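Local atomic coordinates of PrgZ (Enterococcus faecalis, PDB entry 4FAJ), a protein that binds pheromone peptide as a membrane-anchored extracellular receptor and probably serves peptide uptake. Residues K169-G174 and D179-K184; L64-P69 and D251-S256; K331-K336 and K340-A345. All coordinates share one frame; numbering follows the deposited sequence.

Contact 1: K169-G174 and D179-K184; sequences KEIASG and DTLAVK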
loop_
_atom_site.group_PDB
_atom_site.type_symbol
_atom_site.label_atom_id
_atom_site.label_comp_id
_atom_site.label_asym_id
_atom_site.label_seq_id
_atom_site.Cartn_x
_atom_site.Cartn_y
_atom_site.Cartn_z
ATOM N N LYS A 169 14.544 -15.756 6.051
ATOM C CA LYS A 169 14.329 -15.750 7.505
ATOM C C LYS A 169 15.663 -15.769 8.256
ATOM O O LYS A 169 15.842 -15.028 9.214
ATOM C CB LYS A 169 13.464 -16.950 7.944
ATOM C CG LYS A 169 13.289 -17.094 9.476
ATOM C CD LYS A 169 12.372 -18.264 9.887
ATOM C CE LYS A 169 12.203 -18.310 11.416
ATOM N NZ LYS A 169 11.126 -19.241 11.899
ATOM N N GLU A 170 16.585 -16.623 7.822
ATOM C CA GLU A 170 17.886 -16.767 8.485
ATOM C C GLU A 170 18.774 -15.533 8.284
ATOM O O GLU A 170 19.707 -15.296 9.057
ATOM C CB GLU A 170 18.605 -18.020 7.984
ATOM C CG GLU A 170 18.030 -19.341 8.525
ATOM C CD GLU A 170 16.708 -19.765 7.879
ATOM O OE1 GLU A 170 16.138 -19.000 7.066
ATOM O OE2 GLU A 170 16.236 -20.876 8.205
ATOM N N ILE A 171 18.488 -14.767 7.232
ATOM C CA ILE A 171 19.178 -13.508 6.952
ATOM C C ILE A 171 18.619 -12.408 7.853
ATOM O O ILE A 171 19.361 -11.525 8.297
ATOM C CB ILE A 171 19.033 -13.115 5.459
ATOM C CG1 ILE A 171 19.874 -14.049 4.591
ATOM C CG2 ILE A 171 19.479 -11.698 5.211
ATOM C CD1 ILE A 171 19.595 -13.941 3.101
ATOM N N ALA A 172 17.314 -12.474 8.120
ATOM C CA ALA A 172 16.635 -11.521 8.996
ATOM C C ALA A 172 17.066 -11.653 10.456
ATOM O O ALA A 172 17.196 -10.652 11.157
ATOM C CB ALA A 172 15.126 -11.690 8.879
ATOM N N SER A 173 17.271 -12.888 10.908
ATOM C CA SER A 173 17.756 -13.138 12.260
ATOM C C SER A 173 19.227 -12.736 12.416
ATOM O O SER A 173 19.688 -12.493 13.529
ATOM C CB SER A 173 17.574 -14.618 12.643
ATOM O OG SER A 173 18.638 -15.430 12.160
ATOM N N GLY A 174 19.957 -12.665 11.302
ATOM C CA GLY A 174 21.387 -12.395 11.333
ATOM C C GLY A 174 22.182 -13.673 11.504
ATOM O O GLY A 174 23.372 -13.634 11.820
ATOM N N ASP A 179 24.209 -13.210 0.859
ATOM C CA ASP A 179 24.546 -14.040 -0.310
ATOM C C ASP A 179 23.927 -15.444 -0.253
ATOM O O ASP A 179 23.931 -16.161 -1.250
ATOM C CB ASP A 179 26.066 -14.151 -0.488
ATOM C CG ASP A 179 26.746 -14.848 0.676
ATOM O OD1 ASP A 179 26.523 -14.444 1.834
ATOM O OD2 ASP A 179 27.514 -15.796 0.439
ATOM N N THR A 180 23.405 -15.832 0.911
ATOM C CA THR A 180 22.734 -17.119 1.074
ATOM C C THR A 180 21.283 -17.110 0.561
ATOM O O THR A 180 20.661 -18.161 0.493
ATOM C CB THR A 180 22.760 -17.602 2.559
ATOM O OG1 THR A 180 21.981 -16.721 3.373
ATOM C CG2 THR A 180 24.199 -17.654 3.099
ATOM N N LEU A 181 20.740 -15.942 0.217
ATOM C CA LEU A 181 19.365 -15.875 -0.324
ATOM C C LEU A 181 19.257 -16.842 -1.511
ATOM O O LEU A 181 20.099 -16.818 -2.407
ATOM C CB LEU A 181 19.005 -14.449 -0.742
ATOM C CG LEU A 181 17.534 -14.169 -1.076
ATOM C CD1 LEU A 181 16.642 -14.296 0.156
ATOM C CD2 LEU A 181 17.375 -12.787 -1.700
ATOM N N ALA A 182 18.248 -17.711 -1.500
ATOM C CA ALA A 182 18.157 -18.794 -2.482
ATOM C C ALA A 182 17.617 -18.286 -3.817
ATOM O O ALA A 182 16.541 -18.687 -4.267
ATOM C CB ALA A 182 17.302 -19.948 -1.946
ATOM N N VAL A 183 18.376 -17.368 -4.412
ATOM C CA VAL A 183 18.120 -16.834 -5.734
ATOM C C VAL A 183 19.451 -16.827 -6.475
ATOM O O VAL A 183 20.456 -16.368 -5.928
ATOM C CB VAL A 183 17.572 -15.399 -5.658
ATOM C CG1 VAL A 183 17.351 -14.846 -7.066
ATOM C CG2 VAL A 183 16.279 -15.362 -4.836
ATOM N N LYS A 184 19.474 -17.351 -7.700
ATOM C CA LYS A 184 20.706 -17.345 -8.492
ATOM C C LYS A 184 20.458 -17.131 -9.987
ATOM O O LYS A 184 19.400 -17.492 -10.511
ATOM C CB LYS A 184 21.489 -18.641 -8.271
ATOM C CG LYS A 184 20.943 -19.863 -9.004
ATOM C CD LYS A 184 21.751 -21.113 -8.686
ATOM C CE LYS A 184 21.212 -22.322 -9.432
ATOM N NZ LYS A 184 22.094 -23.515 -9.284
#
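Ile171 reaches from helix 168-172 to the turn that follows it, and its longer branch does all the touching. CG1 lies anti to the carbonyl carbon (chi1 -71°) and the chain runs on extended to CD1. This carries CD1 to residues 180 and 181. Ile171 CG1 comes 3.6 Å from Thr180 OG1. The Ile171 and Thr180 side chains run alongside each other, pointing opposite ways. Beyond the hydroxyl, Ile171 CD1 sits 3.7 Å from Leu181 N and 3.9 Å from Leu181 CB. The Leu181 side chain turns onward to Trp146 and Val150 of helix 139-150. The contact is made by van der Waals packing of the Ile171 branch, and no hydrogen bond crosses it.

The Thr180 hydroxyl is engaged by its own loop, through hydrogen bonds with Ala177 O and Gln176 NE2. Its backbone O accepts from Asn167 ND2, which also ties the turn to the start of the helix. Gly174, with positive phi, is the first residue past the helix to leave helical angles. An inverse gamma turn centred on Ala182 then leads into strand 183-186. The arrangement is a short helix-loop-strand connection, feeding an outermost strand of the four-stranded antiparallel sheet.

Contact 2: L64-P69 and D251-S256; sequences LTAGTP and DKWTIS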
loop_
_atom_site.group_PDB
_atom_site.type_symbol
_atom_site.label_atom_id
_atom_site.label_comp_id
_atom_site.label_asym_id
_atom_site.label_seq_id
_atom_site.Cartn_x
_atom_site.Cartn_y
_atom_site.Cartn_z
ATOM N N LEU A 64 -2.709 14.590 -14.667
ATOM C CA LEU A 64 -3.470 13.772 -13.727
ATOM C C LEU A 64 -3.137 14.194 -12.299
ATOM O O LEU A 64 -2.351 15.111 -12.086
ATOM C CB LEU A 64 -3.150 12.286 -13.938
ATOM C CG LEU A 64 -3.285 11.744 -15.376
ATOM C CD1 LEU A 64 -2.887 10.268 -15.432
ATOM C CD2 LEU A 64 -4.690 11.937 -15.932
ATOM N N THR A 65 -3.738 13.527 -11.317
ATOM C CA THR A 65 -3.607 13.957 -9.938
ATOM C C THR A 65 -2.982 12.892 -9.052
ATOM O O THR A 65 -2.975 11.705 -9.382
ATOM C CB THR A 65 -4.971 14.379 -9.344
ATOM O OG1 THR A 65 -5.846 13.251 -9.283
ATOM C CG2 THR A 65 -5.607 15.462 -10.194
ATOM N N ALA A 66 -2.492 13.343 -7.904
ATOM C CA ALA A 66 -1.845 12.487 -6.909
ATOM C C ALA A 66 -2.251 13.014 -5.540
ATOM O O ALA A 66 -2.594 14.197 -5.412
ATOM C CB ALA A 66 -0.319 12.546 -7.072
ATOM N N GLY A 67 -2.196 12.157 -4.524
ATOM C CA GLY A 67 -2.624 12.535 -3.168
ATOM C C GLY A 67 -1.520 13.100 -2.284
ATOM O O GLY A 67 -1.803 13.833 -1.334
ATOM N N THR A 68 -0.261 12.751 -2.581
ATOM C CA THR A 68 0.898 13.240 -1.819
ATOM C C THR A 68 2.087 13.426 -2.756
ATOM O O THR A 68 2.052 12.930 -3.879
ATOM C CB THR A 68 1.353 12.237 -0.720
ATOM O OG1 THR A 68 2.038 11.132 -1.332
ATOM C CG2 THR A 68 0.176 11.722 0.143
ATOM N N PRO A 69 3.150 14.120 -2.293
ATOM C CA PRO A 69 4.398 14.098 -3.056
ATOM C C PRO A 69 4.983 12.696 -3.132
ATOM O O PRO A 69 4.632 11.827 -2.336
ATOM C CB PRO A 69 5.327 15.016 -2.258
ATOM C CG PRO A 69 4.366 15.899 -1.431
ATOM C CD PRO A 69 3.266 14.960 -1.086
ATOM N N ASP A 251 5.157 19.134 -5.492
ATOM C CA ASP A 251 3.729 18.957 -5.771
ATOM C C ASP A 251 3.446 18.680 -7.257
ATOM O O ASP A 251 2.294 18.478 -7.636
ATOM C CB ASP A 251 2.922 20.177 -5.292
ATOM C CG ASP A 251 3.059 21.391 -6.214
ATOM O OD1 ASP A 251 4.108 21.542 -6.871
ATOM O OD2 ASP A 251 2.108 22.206 -6.276
ATOM N N LYS A 252 4.498 18.667 -8.080
ATOM C CA LYS A 252 4.384 18.419 -9.521
ATOM C C LYS A 252 5.499 17.514 -10.002
ATOM O O LYS A 252 6.624 17.615 -9.526
ATOM C CB LYS A 252 4.555 19.718 -10.290
ATOM C CG LYS A 252 3.481 20.701 -10.107
ATOM C CD LYS A 252 3.772 21.909 -10.981
ATOM C CE LYS A 252 2.612 22.867 -10.966
ATOM N NZ LYS A 252 2.341 23.374 -9.616
ATOM N N TRP A 253 5.187 16.639 -10.953
ATOM C CA TRP A 253 6.217 15.924 -11.697
ATOM C C TRP A 253 5.715 15.507 -13.072
ATOM O O TRP A 253 4.500 15.508 -13.344
ATOM C CB TRP A 253 6.777 14.734 -10.898
ATOM C CG TRP A 253 5.772 13.746 -10.446
ATOM C CD1 TRP A 253 5.408 12.598 -11.083
ATOM C CD2 TRP A 253 5.007 13.798 -9.243
ATOM N NE1 TRP A 253 4.455 11.933 -10.356
ATOM C CE2 TRP A 253 4.182 12.653 -9.225
ATOM C CE3 TRP A 253 4.927 14.705 -8.181
ATOM C CZ2 TRP A 253 3.303 12.385 -8.180
ATOM C CZ3 TRP A 253 4.040 14.446 -7.151
ATOM C CH2 TRP A 253 3.248 13.293 -7.152
ATOM N N THR A 254 6.655 15.169 -13.946
ATOM C CA THR A 254 6.349 14.767 -15.321
ATOM C C THR A 254 7.119 13.501 -15.701
ATOM O O THR A 254 8.303 13.354 -15.364
ATOM C CB THR A 254 6.721 15.891 -16.340
ATOM O OG1 THR A 254 5.952 17.079 -16.076
ATOM C CG2 THR A 254 6.470 15.421 -17.779
ATOM N N ILE A 255 6.437 12.581 -16.388
ATOM C CA ILE A 255 7.084 11.409 -16.974
ATOM C C ILE A 255 6.879 11.466 -18.481
ATOM O O ILE A 255 5.882 12.006 -18.956
ATOM C CB ILE A 255 6.556 10.061 -16.376
ATOM C CG1 ILE A 255 5.107 9.789 -16.820
ATOM C CG2 ILE A 255 6.675 10.089 -14.847
ATOM C CD1 ILE A 255 4.428 8.547 -16.157
ATOM N N SER A 256 7.832 10.909 -19.226
ATOM C CA SER A 256 7.827 10.999 -20.682
ATOM C C SER A 256 8.134 9.632 -21.286
ATOM O O SER A 256 8.860 8.837 -20.689
ATOM C CB SER A 256 8.874 12.015 -21.141
ATOM O OG SER A 256 8.601 13.298 -20.609
#
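Trp253 has its CG between the backbone N and the carbonyl carbon (chi1 56°), and chi2 of 94° turns the indole so that its six-membered ring reaches Ala66 and the turn after it. Trp253 stands on strand 252-257 and Ala66 on strand 61-66. Both strands belong to a mixed four-stranded sheet of this peptide-binding protein. They are not neighbours, because strand 271-276 runs between them. The indole bridges that gap on one side of the sheet.

Ala66 meets the ring with its methyl. Ala66 CB is 3.6 Å from Trp253 CH2 and 3.8 Å from Trp253 CZ2, in an oblique approach. Pro69 also approaches obliquely, with its CA 4.1 Å from Trp253 CZ3.

The indole has further neighbours. Phe274 of the intervening strand meets it with the ring planes nearly parallel, and Val70 and Thr82 also touch it. The CB of Thr68 points away from strand 252-257, and its side chain packs on an apolar side chain of the bound peptide, which places this turn beside the ligand. Its hydroxyl is also tied down: Thr68 OG1 donates to Pro69 O at 2.9 Å, tilted 31° from the carbonyl plane, and has a second partner in the Thr82 hydroxyl. The backbone carbonyl of the same residue meets the indole at its edge: Thr68 O lies near the ring plane, 3.5 Å from Trp253 CH2.

Contact 3: K331-K336 and K340-A345; sequences KLLQNK and KAINYA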
loop_
_atom_site.group_PDB
_atom_site.type_symbol
_atom_site.label_atom_id
_atom_site.label_comp_id
_atom_site.label_asym_id
_atom_site.label_seq_id
_atom_site.Cartn_x
_atom_site.Cartn_y
_atom_site.Cartn_z
ATOM N N LYS A 331 -0.024 4.610 28.323
ATOM C CA LYS A 331 -0.697 3.837 29.355
ATOM C C LYS A 331 -2.154 3.556 29.012
ATOM O O LYS A 331 -2.660 2.479 29.326
ATOM C CB LYS A 331 -0.595 4.558 30.703
ATOM C CG LYS A 331 0.841 4.852 31.138
ATOM C CD LYS A 331 1.730 3.614 31.012
ATOM C CE LYS A 331 2.931 3.676 31.939
ATOM N NZ LYS A 331 3.605 2.346 31.994
ATOM N N LEU A 332 -2.821 4.513 28.366
ATOM C CA LEU A 332 -4.196 4.315 27.923
ATOM C C LEU A 332 -4.308 3.187 26.881
ATOM O O LEU A 332 -5.120 2.279 27.037
ATOM C CB LEU A 332 -4.785 5.608 27.351
ATOM C CG LEU A 332 -5.331 6.647 28.335
ATOM C CD1 LEU A 332 -5.687 7.928 27.593
ATOM C CD2 LEU A 332 -6.552 6.120 29.074
ATOM N N LEU A 333 -3.494 3.236 25.829
ATOM C CA LEU A 333 -3.650 2.290 24.706
ATOM C C LEU A 333 -3.108 0.899 25.015
ATOM O O LEU A 333 -3.393 -0.056 24.300
ATOM C CB LEU A 333 -3.020 2.850 23.427
ATOM C CG LEU A 333 -3.739 4.091 22.883
ATOM C CD1 LEU A 333 -3.063 4.608 21.637
ATOM C CD2 LEU A 333 -5.226 3.793 22.621
ATOM N N GLN A 334 -2.333 0.799 26.091
ATOM C CA GLN A 334 -1.907 -0.482 26.655
ATOM C C GLN A 334 -3.087 -1.229 27.316
ATOM O O GLN A 334 -3.069 -2.453 27.426
ATOM C CB GLN A 334 -0.757 -0.209 27.648
ATOM C CG GLN A 334 -0.475 -1.231 28.732
ATOM C CD GLN A 334 0.746 -0.821 29.556
ATOM O OE1 GLN A 334 1.874 -0.844 29.056
ATOM N NE2 GLN A 334 0.525 -0.425 30.807
ATOM N N ASN A 335 -4.117 -0.491 27.724
ATOM C CA ASN A 335 -5.294 -1.087 28.361
ATOM C C ASN A 335 -6.293 -1.621 27.316
ATOM O O ASN A 335 -6.810 -0.866 26.487
ATOM C CB ASN A 335 -5.932 -0.060 29.309
ATOM C CG ASN A 335 -7.071 -0.628 30.136
ATOM O OD1 ASN A 335 -8.164 -0.827 29.629
ATOM N ND2 ASN A 335 -6.827 -0.854 31.428
ATOM N N LYS A 336 -6.574 -2.921 27.372
ATOM C CA LYS A 336 -7.449 -3.561 26.376
ATOM C C LYS A 336 -8.862 -2.963 26.362
ATOM O O LYS A 336 -9.451 -2.814 25.303
ATOM C CB LYS A 336 -7.520 -5.081 26.598
ATOM C CG LYS A 336 -8.101 -5.842 25.409
ATOM C CD LYS A 336 -8.112 -7.362 25.624
ATOM C CE LYS A 336 -6.722 -7.956 25.412
ATOM N NZ LYS A 336 -6.703 -9.439 25.493
ATOM N N LYS A 340 -11.007 -1.401 23.152
ATOM C CA LYS A 340 -12.347 -1.868 22.804
ATOM C C LYS A 340 -13.368 -0.742 22.853
ATOM O O LYS A 340 -14.267 -0.691 22.015
ATOM C CB LYS A 340 -12.766 -3.024 23.721
ATOM C CG LYS A 340 -11.948 -4.271 23.481
ATOM C CD LYS A 340 -12.351 -5.395 24.437
ATOM C CE LYS A 340 -11.628 -6.689 24.088
ATOM N NZ LYS A 340 -11.878 -7.741 25.120
ATOM N N ALA A 341 -13.228 0.168 23.818
ATOM C CA ALA A 341 -14.088 1.358 23.859
ATOM C C ALA A 341 -13.948 2.179 22.577
ATOM O O ALA A 341 -14.940 2.624 22.017
ATOM C CB ALA A 341 -13.776 2.214 25.069
ATOM N N ILE A 342 -12.714 2.367 22.121
ATOM C CA ILE A 342 -12.449 3.126 20.892
ATOM C C ILE A 342 -13.146 2.445 19.708
ATOM O O ILE A 342 -13.878 3.100 18.944
ATOM C CB ILE A 342 -10.925 3.286 20.635
ATOM C CG1 ILE A 342 -10.301 4.215 21.691
ATOM C CG2 ILE A 342 -10.643 3.828 19.231
ATOM C CD1 ILE A 342 -8.764 4.224 21.658
ATOM N N ASN A 343 -12.955 1.134 19.582
ATOM C CA ASN A 343 -13.586 0.371 18.508
ATOM C C ASN A 343 -15.112 0.519 18.497
ATOM O O ASN A 343 -15.697 0.830 17.465
ATOM C CB ASN A 343 -13.235 -1.114 18.599
ATOM C CG ASN A 343 -13.989 -1.943 17.591
ATOM O OD1 ASN A 343 -13.822 -1.767 16.382
ATOM N ND2 ASN A 343 -14.852 -2.826 18.075
ATOM N N TYR A 344 -15.753 0.290 19.637
ATOM C CA TYR A 344 -17.220 0.348 19.695
ATOM C C TYR A 344 -17.783 1.761 19.493
ATOM O O TYR A 344 -18.951 1.922 19.103
ATOM C CB TYR A 344 -17.741 -0.252 21.002
ATOM C CG TYR A 344 -17.745 -1.761 21.003
ATOM C CD1 TYR A 344 -18.564 -2.471 20.137
ATOM C CD2 TYR A 344 -16.923 -2.481 21.864
ATOM C CE1 TYR A 344 -18.582 -3.851 20.139
ATOM C CE2 TYR A 344 -16.928 -3.861 21.870
ATOM C CZ TYR A 344 -17.753 -4.543 20.999
ATOM O OH TYR A 344 -17.754 -5.923 21.002
ATOM N N ALA A 345 -16.961 2.777 19.751
ATOM C CA ALA A 345 -17.405 4.159 19.647
ATOM C C ALA A 345 -17.483 4.687 18.210
ATOM O O ALA A 345 -18.110 5.725 17.980
ATOM C CB ALA A 345 -16.508 5.068 20.482
#
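Lys340 lays its extended side chain over the carbonyl of Lys336 and against the Lys336 side chain. Lys340 CG is 3.4 Å from Lys336 O. Further out, Lys340 CE packs 3.9 Å from Lys336 CG, and Lys340 NZ comes 3.8 Å from Lys336 CD. The Lys336 chain bends at chi3 (-78°), which turns its amino group away from that of Lys340. The two nitrogens, Lys336 NZ and Lys340 NZ, stay 5.5 Å apart. Lys336 NZ has a long, weak ion pair with Asp524, which may ease the nearness of like charges.

The backbones join by the first-turn bond of helix 336-345: Lys340 N donates to Lys336 O at 3.0 Å, with an N-H...O angle of 162°. Asn335 is the N-cap of this helix, its OD1 accepting from Val338 N. The weakly bonded helical turn 331-334 leads into that cap, and the arrangement is an N-capped helix start.

On the buried side Leu333 and Ile342 cross at about a right angle and meet by methyl groups, Leu333 CD2 to Ile342 CD1 at 3.7 Å. Leu333 also packs on Met324 and Ile342 on Leu322, both of strand 311-324, while Leu434 of helix 421-437 covers Ile342 as well.

In the fold
The three contacts are well separated, with centres 36 to 39 Å apart and none touching another. Along the chain contact 1 is nested inside the long loop closed by contact 2, and contact 3 follows both. Contact 2 joins two strands of the mixed four-stranded sheet that are far apart in sequence. Contact 1 leads into strand 183-186 of a different, antiparallel sheet, about 28 Å from contact 2 between nearest atoms. Contact 3 rests through Leu333 and Ile342 on strand 311-324 of a third, mixed sheet. Each thus lies by a different sheet. Among them, contact 2 borders the bound peptide, while contacts 1 and 3 are local packing toward the periphery.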